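Local coordinates for protein ALKF (Bacillus cereus, PDB 3ZBO) that has affinity for branched DNA such as Holliday junctions and is related to the HEAT-like repeat DNA glycosylases, though its cellular role remains unknown, at residues Glu22-Lys25 and Lys26-Ser30; Val189-His192 and Glu193-Val196. All coordinates share one frame; numbering follows the deposited sequence.

Interaction 1 of 2, residues Glu22-Lys25 and Lys26-Ser30; sequences ERTK and KIYIS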
ATOM      1  N   GLU A  22      -1.775  17.272  16.280  1.00 30.91           N
ATOM      2  CA  GLU A  22      -1.810  16.274  17.353  1.00 33.46           C
ATOM      3  C   GLU A  22      -2.911  15.260  17.111  1.00 33.70           C
ATOM      4  O   GLU A  22      -2.725  14.066  17.475  1.00 32.58           O
ATOM      5  CB  GLU A  22      -1.955  16.895  18.767  1.00 35.10           C
ATOM      6  CG  GLU A  22      -1.352  15.993  19.885  1.00 41.76           C
ATOM      7  CD  GLU A  22       0.184  15.987  19.888  1.00 49.82           C
ATOM      8  OE1 GLU A  22       0.790  17.003  19.444  1.00 55.75           O
ATOM      9  OE2 GLU A  22       0.788  14.965  20.327  1.00 53.96           O
ATOM     10  N   ARG A  23      -4.007  15.712  16.499  1.00 34.73           N
ATOM     11  CA  ARG A  23      -5.107  14.808  16.094  1.00 36.51           C
ATOM     12  C   ARG A  23      -4.649  13.740  15.116  1.00 34.61           C
ATOM     13  O   ARG A  23      -4.832  12.540  15.474  1.00 33.96           O
ATOM     14  CB  ARG A  23      -6.453  15.430  15.636  1.00 37.62           C
ATOM     15  CG  ARG A  23      -6.506  16.696  14.747  1.00 43.88           C
ATOM     16  CD  ARG A  23      -6.369  16.526  13.181  1.00 45.66           C
ATOM     17  NE  ARG A  23      -7.074  17.578  12.388  1.00 56.84           N
ATOM     18  CZ  ARG A  23      -6.996  18.906  12.598  1.00 60.81           C
ATOM     19  NH1 ARG A  23      -6.292  19.421  13.628  1.00 61.98           N
ATOM     20  NH2 ARG A  23      -7.651  19.740  11.793  1.00 62.03           N
ATOM     21  N   THR A  24      -4.080  14.176  13.954  1.00 30.50           N
ATOM     22  CA  THR A  24      -3.530  13.273  12.897  1.00 26.97           C
ATOM     23  C   THR A  24      -2.469  12.343  13.542  1.00 23.46           C
ATOM     24  O   THR A  24      -2.405  11.105  13.252  1.00 20.62           O
ATOM     25  CB  THR A  24      -2.924  14.052  11.680  1.00 28.72           C
ATOM     26  OG1 THR A  24      -3.956  14.755  10.938  1.00 32.15           O
ATOM     27  CG2 THR A  24      -2.317  13.114  10.747  1.00 24.93           C
ATOM     28  N   LYS A  25      -1.657  12.911  14.432  1.00 22.10           N
ATOM     29  CA  LYS A  25      -0.602  12.099  15.072  1.00 20.92           C
ATOM     30  C   LYS A  25      -1.144  10.962  15.946  1.00 23.86           C
ATOM     31  O   LYS A  25      -0.709   9.799  15.866  1.00 23.05           O
ATOM     32  CB  LYS A  25       0.326  13.021  15.860  1.00 23.17           C
ATOM     33  CG  LYS A  25       1.407  12.354  16.651  1.00 19.95           C
ATOM     34  CD  LYS A  25       2.256  13.315  17.405  1.00 25.72           C
ATOM     35  CE  LYS A  25       3.256  12.647  18.217  1.00 31.57           C
ATOM     36  NZ  LYS A  25       4.219  13.595  18.834  1.00 34.63           N
ATOM     37  N   LYS A  26      -2.079  11.329  16.810  1.00 25.19           N
ATOM     38  CA  LYS A  26      -2.853  10.318  17.595  1.00 25.19           C
ATOM     39  C   LYS A  26      -3.397   9.140  16.763  1.00 24.31           C
ATOM     40  O   LYS A  26      -3.265   7.991  17.179  1.00 24.76           O
ATOM     41  CB  LYS A  26      -4.052  11.026  18.326  1.00 28.16           C
ATOM     42  CG  LYS A  26      -5.449  10.386  18.055  1.00 34.93           C
ATOM     43  CD  LYS A  26      -6.746  11.267  18.349  1.00 39.75           C
ATOM     44  CE  LYS A  26      -6.989  12.437  17.389  1.00 42.80           C
ATOM     45  NZ  LYS A  26      -7.781  12.225  16.058  1.00 42.32           N
ATOM     46  N   ILE A  27      -3.947   9.435  15.598  1.00 20.68           N
ATOM     47  CA  ILE A  27      -4.517   8.442  14.742  1.00 21.64           C
ATOM     48  C   ILE A  27      -3.384   7.556  14.191  1.00 21.35           C
ATOM     49  O   ILE A  27      -3.508   6.310  14.136  1.00 19.64           O
ATOM     50  CB  ILE A  27      -5.298   9.087  13.649  1.00 24.45           C
ATOM     51  CG1 ILE A  27      -6.621   9.666  14.231  1.00 25.82           C
ATOM     52  CG2 ILE A  27      -5.600   8.124  12.591  1.00 23.88           C
ATOM     53  CD1 ILE A  27      -7.340  10.519  13.236  1.00 29.80           C
ATOM     54  N   TYR A  28      -2.287   8.220  13.777  1.00 19.16           N
ATOM     55  CA  TYR A  28      -1.175   7.402  13.241  1.00 17.09           C
ATOM     56  C   TYR A  28      -0.614   6.493  14.279  1.00 18.33           C
ATOM     57  O   TYR A  28      -0.329   5.289  13.996  1.00 16.34           O
ATOM     58  CB  TYR A  28      -0.083   8.331  12.695  1.00 16.56           C
ATOM     59  CG  TYR A  28      -0.393   9.031  11.399  1.00 15.21           C
ATOM     60  CD1 TYR A  28      -1.542   8.713  10.582  1.00 16.62           C
ATOM     61  CD2 TYR A  28       0.509  10.001  10.972  1.00 16.61           C
ATOM     62  CE1 TYR A  28      -1.738   9.371   9.438  1.00 19.42           C
ATOM     63  CE2 TYR A  28       0.293  10.703   9.830  1.00 16.54           C
ATOM     64  CZ  TYR A  28      -0.802  10.366   9.060  1.00 22.99           C
ATOM     65  OH  TYR A  28      -0.970  11.061   7.858  1.00 26.33           O
ATOM     66  N   ILE A  29      -0.470   6.994  15.503  1.00 18.49           N
ATOM     67  CA  ILE A  29       0.014   6.141  16.592  1.00 18.61           C
ATOM     68  C   ILE A  29      -1.002   5.000  16.919  1.00 16.34           C
ATOM     69  O   ILE A  29      -0.572   3.820  17.160  1.00 18.76           O
ATOM     70  CB  ILE A  29       0.344   7.043  17.816  1.00 20.59           C
ATOM     71  CG1 ILE A  29       1.609   7.845  17.455  1.00 20.63           C
ATOM     72  CG2 ILE A  29       0.661   6.171  19.018  1.00 21.83           C
ATOM     73  CD1 ILE A  29       1.972   8.905  18.572  1.00 22.88           C
ATOM     74  N   SER A  30      -2.295   5.301  16.844  1.00 19.94           N
ATOM     75  CA  SER A  30      -3.322   4.282  17.025  1.00 21.04           C
ATOM     76  C   SER A  30      -3.184   3.166  15.993  1.00 20.91           C
ATOM     77  O   SER A  30      -3.400   1.988  16.253  1.00 22.04           O
ATOM     78  CB  SER A  30      -4.704   4.976  16.972  1.00 21.66           C
ATOM     79  OG  SER A  30      -5.290   4.842  15.719  1.00 29.38           O
TER

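Interaction 2 of 2, residues Val189-His192 and Glu193-Val196; sequences VPLH and EKAV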
ATOM      1  N   VAL A 189     -11.461  -6.616 -14.981  1.00 14.94           N
ATOM      2  CA  VAL A 189     -12.697  -7.253 -15.460  1.00 15.89           C
ATOM      3  C   VAL A 189     -12.564  -8.646 -16.030  1.00 15.09           C
ATOM      4  O   VAL A 189     -13.545  -9.416 -15.963  1.00 15.72           O
ATOM      5  CB  VAL A 189     -13.511  -6.378 -16.438  1.00 16.61           C
ATOM      6  CG1 VAL A 189     -13.919  -5.097 -15.783  1.00 17.59           C
ATOM      7  CG2 VAL A 189     -12.785  -6.102 -17.735  1.00 18.28           C
ATOM      8  N   PRO A 190     -11.374  -9.032 -16.542  1.00 14.88           N
ATOM      9  CA  PRO A 190     -11.358 -10.479 -16.960  1.00 15.85           C
ATOM     10  C   PRO A 190     -11.718 -11.503 -15.934  1.00 17.02           C
ATOM     11  O   PRO A 190     -12.228 -12.589 -16.249  1.00 17.78           O
ATOM     12  CB  PRO A 190      -9.955 -10.638 -17.509  1.00 17.32           C
ATOM     13  CG  PRO A 190      -9.557  -9.273 -17.970  1.00 18.08           C
ATOM     14  CD  PRO A 190     -10.142  -8.317 -16.858  1.00 15.29           C
ATOM     15  N   LEU A 191     -11.515 -11.205 -14.649  1.00 14.49           N
ATOM     16  CA  LEU A 191     -11.843 -12.112 -13.594  1.00 15.67           C
ATOM     17  C   LEU A 191     -12.823 -11.472 -12.595  1.00 15.40           C
ATOM     18  O   LEU A 191     -12.901 -11.903 -11.431  1.00 15.73           O
ATOM     19  CB  LEU A 191     -10.540 -12.499 -12.823  1.00 15.04           C
ATOM     20  CG  LEU A 191      -9.634 -13.366 -13.699  1.00 14.88           C
ATOM     21  CD1 LEU A 191      -8.318 -13.578 -13.023  1.00 17.42           C
ATOM     22  CD2 LEU A 191     -10.267 -14.670 -14.045  1.00 19.52           C
ATOM     23  N   HIS A 192     -13.675 -10.568 -13.141  1.00 14.72           N
ATOM     24  CA  HIS A 192     -14.744 -10.009 -12.254  1.00 15.49           C
ATOM     25  C   HIS A 192     -15.592 -11.087 -11.602  1.00 14.82           C
ATOM     26  O   HIS A 192     -15.775 -11.095 -10.347  1.00 16.31           O
ATOM     27  CB  HIS A 192     -15.661  -9.069 -13.065  1.00 14.64           C
ATOM     28  CG  HIS A 192     -16.818  -8.651 -12.246  1.00 14.59           C
ATOM     29  ND1 HIS A 192     -18.150  -8.977 -12.455  1.00 24.35           N
ATOM     30  CD2 HIS A 192     -16.771  -7.966 -11.096  1.00 11.92           C
ATOM     31  CE1 HIS A 192     -18.896  -8.426 -11.482  1.00 15.50           C
ATOM     32  NE2 HIS A 192     -18.062  -7.795 -10.666  1.00 20.28           N
ATOM     33  N   GLU A 193     -16.109 -12.042 -12.393  1.00 16.71           N
ATOM     34  CA  GLU A 193     -17.031 -13.012 -11.806  1.00 16.87           C
ATOM     35  C   GLU A 193     -16.344 -13.930 -10.825  1.00 15.76           C
ATOM     36  O   GLU A 193     -16.918 -14.209  -9.778  1.00 18.04           O
ATOM     37  CB  GLU A 193     -17.731 -13.810 -12.925  1.00 18.90           C
ATOM     38  CG  GLU A 193     -18.465 -12.856 -13.903  1.00 22.73           C
ATOM     39  CD  GLU A 193     -17.478 -12.054 -14.924  1.00 33.24           C
ATOM     40  OE1 GLU A 193     -16.190 -12.396 -15.196  1.00 25.92           O
ATOM     41  OE2 GLU A 193     -18.041 -11.002 -15.448  1.00 38.21           O
ATOM     42  N   LYS A 194     -15.097 -14.359 -11.118  1.00 15.64           N
ATOM     43  CA  LYS A 194     -14.415 -15.283 -10.191  1.00 15.95           C
ATOM     44  C   LYS A 194     -14.120 -14.564  -8.872  1.00 15.68           C
ATOM     45  O   LYS A 194     -14.182 -15.186  -7.840  1.00 17.77           O
ATOM     46  CB  LYS A 194     -13.104 -15.763 -10.812  1.00 15.17           C
ATOM     47  CG  LYS A 194     -12.322 -16.699  -9.943  1.00 19.10           C
ATOM     48  CD  LYS A 194     -11.020 -17.233 -10.634  1.00 20.52           C
ATOM     49  CE  LYS A 194     -10.395 -18.221  -9.684  1.00 24.35           C
ATOM     50  NZ  LYS A 194     -10.948 -19.600  -9.858  1.00 33.06           N
ATOM     51  N   ALA A 195     -13.732 -13.275  -8.967  1.00 16.04           N
ATOM     52  CA  ALA A 195     -13.393 -12.542  -7.723  1.00 14.03           C
ATOM     53  C   ALA A 195     -14.624 -12.391  -6.819  1.00 14.57           C
ATOM     54  O   ALA A 195     -14.549 -12.467  -5.587  1.00 14.67           O
ATOM     55  CB  ALA A 195     -12.744 -11.159  -8.043  1.00 14.96           C
ATOM     56  N   VAL A 196     -15.773 -12.150  -7.455  1.00 13.86           N
ATOM     57  CA  VAL A 196     -17.059 -12.051  -6.704  1.00 15.19           C
ATOM     58  C   VAL A 196     -17.316 -13.382  -6.014  1.00 14.73           C
ATOM     59  O   VAL A 196     -17.696 -13.402  -4.821  1.00 15.26           O
ATOM     60  CB  VAL A 196     -18.245 -11.598  -7.626  1.00 15.55           C
ATOM     61  CG1 VAL A 196     -19.575 -11.786  -6.954  1.00 14.79           C
ATOM     62  CG2 VAL A 196     -18.003 -10.146  -8.057  1.00 14.48           C
TER
HETATM   63  O   HOH W   1     -16.502  -9.419 -16.645  1.00 42.34           O

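Interaction 1 of 2, residues Glu22-Lys25 and Lys26-Ser30
With chi1 at -67°, Thr24 swings its methyl away from the backbone N, while Tyr28, at chi1 -73°, turns its ring away from its own carbonyl carbon; the two side chains then run alongside one another. The outcome is a CH-pi contact: CG2 of Thr24 sits 3.9 Å from the centroid of the Tyr28 ring, 24° off the normal and hence over the face. On that same face, nearer the rim, lies Thr24 O, 3.4 Å from Tyr28 CG, and this oxygen also accepts Tyr28 N at 2.9 Å. Residues 22-30 form one short surface helix of a mainly helical fold related to the HEAT-like repeat glycosylases, and successive i to i+4 bonds, such as Lys26 N to Glu22 O and Ile29 N to Lys25 O, run along it. Tyr28 is buried: its OH is hydrogen-bonded to Val40 O, and its ring meets Tyr68 of helix 68-77 edge-to-face. Around the helix from there, Lys25 stretches out fully extended beside Ile29, its CE 4.0 Å from Ile29 CD1. The ammonium beyond forms a salt bridge with Glu35, whereas its pairing with Glu22 is long, 4.0 Å from NZ to OE2.

Interaction 2 of 2, residues Val189-His192 and Glu193-Val196
The His192 ring and the Val196 side chain, one turn apart at the start of helix 192-202, meet at a slant: Val196 CG2 lies against the imidazole, and also 3.3 Å from His192 O. That methyl is placed by a chi1 of 168°, which leaves CG1 anti to the backbone N and turns CG2 back over the preceding turn. The same carbonyl oxygen accepts Val196 N at 3.1 Å, while Leu191 O takes Ala195 N at 2.9 Å in a bond nearly collinear with its C=O. These pairs are the opening i to i+4 bonds of the helix, with Leu191 at the N-cap after the 3-10 turn of 189-190. Here the packing is close. Ala195 CB is 3.5 Å from Leu191 O, and both residues are buried against Val184 of helix 171-187, the helix just before the connecting turn; Leu191 additionally touches Ile155 and Ser156 of helix 152-165. Beside Leu191 runs Lys194, whose CD is 4.3 Å from Leu191 CD2 and whose NZ forms a salt bridge with Glu160. The other flank, where Val189 and Glu193 are exposed, is looser. Glu193, bent at chi2 (75°), folds its carboxylate back toward the N-terminal end, its plane 88° from that of the imidazole. One water spans the remaining gap by donating to both sides, at 3.0 Å to Val189 O and at 2.5 Å to Glu193 OE2, the latter unusually short, so the placing of water or carboxylate is less sure there. Since Val189 O also accepts His192 N, water and turn share one acceptor. A carboxylate so near the helix start would probably be favoured by the helix dipole.

Overall arrangement
Interactions 1 and 2 are both local contacts along helices, placed on opposite sides of the chain's centre, about 19 and 22 Å from it. Their own centres lie 37 Å apart and their nearest atoms about 28 Å, so neither touches the other directly. In sequence, 22-30 falls near the beginning of the fold and 189-196 near its end, both within the region related to DNA alkylation repair enzymes. A partial connection exists through the region following helix 192-202: the loop between strands 204-207 and 215-218 carries Lys212, which is touched by Ser30. Neither contact includes a ligand, and the geometry alone does not assign either one to a DNA-binding surface.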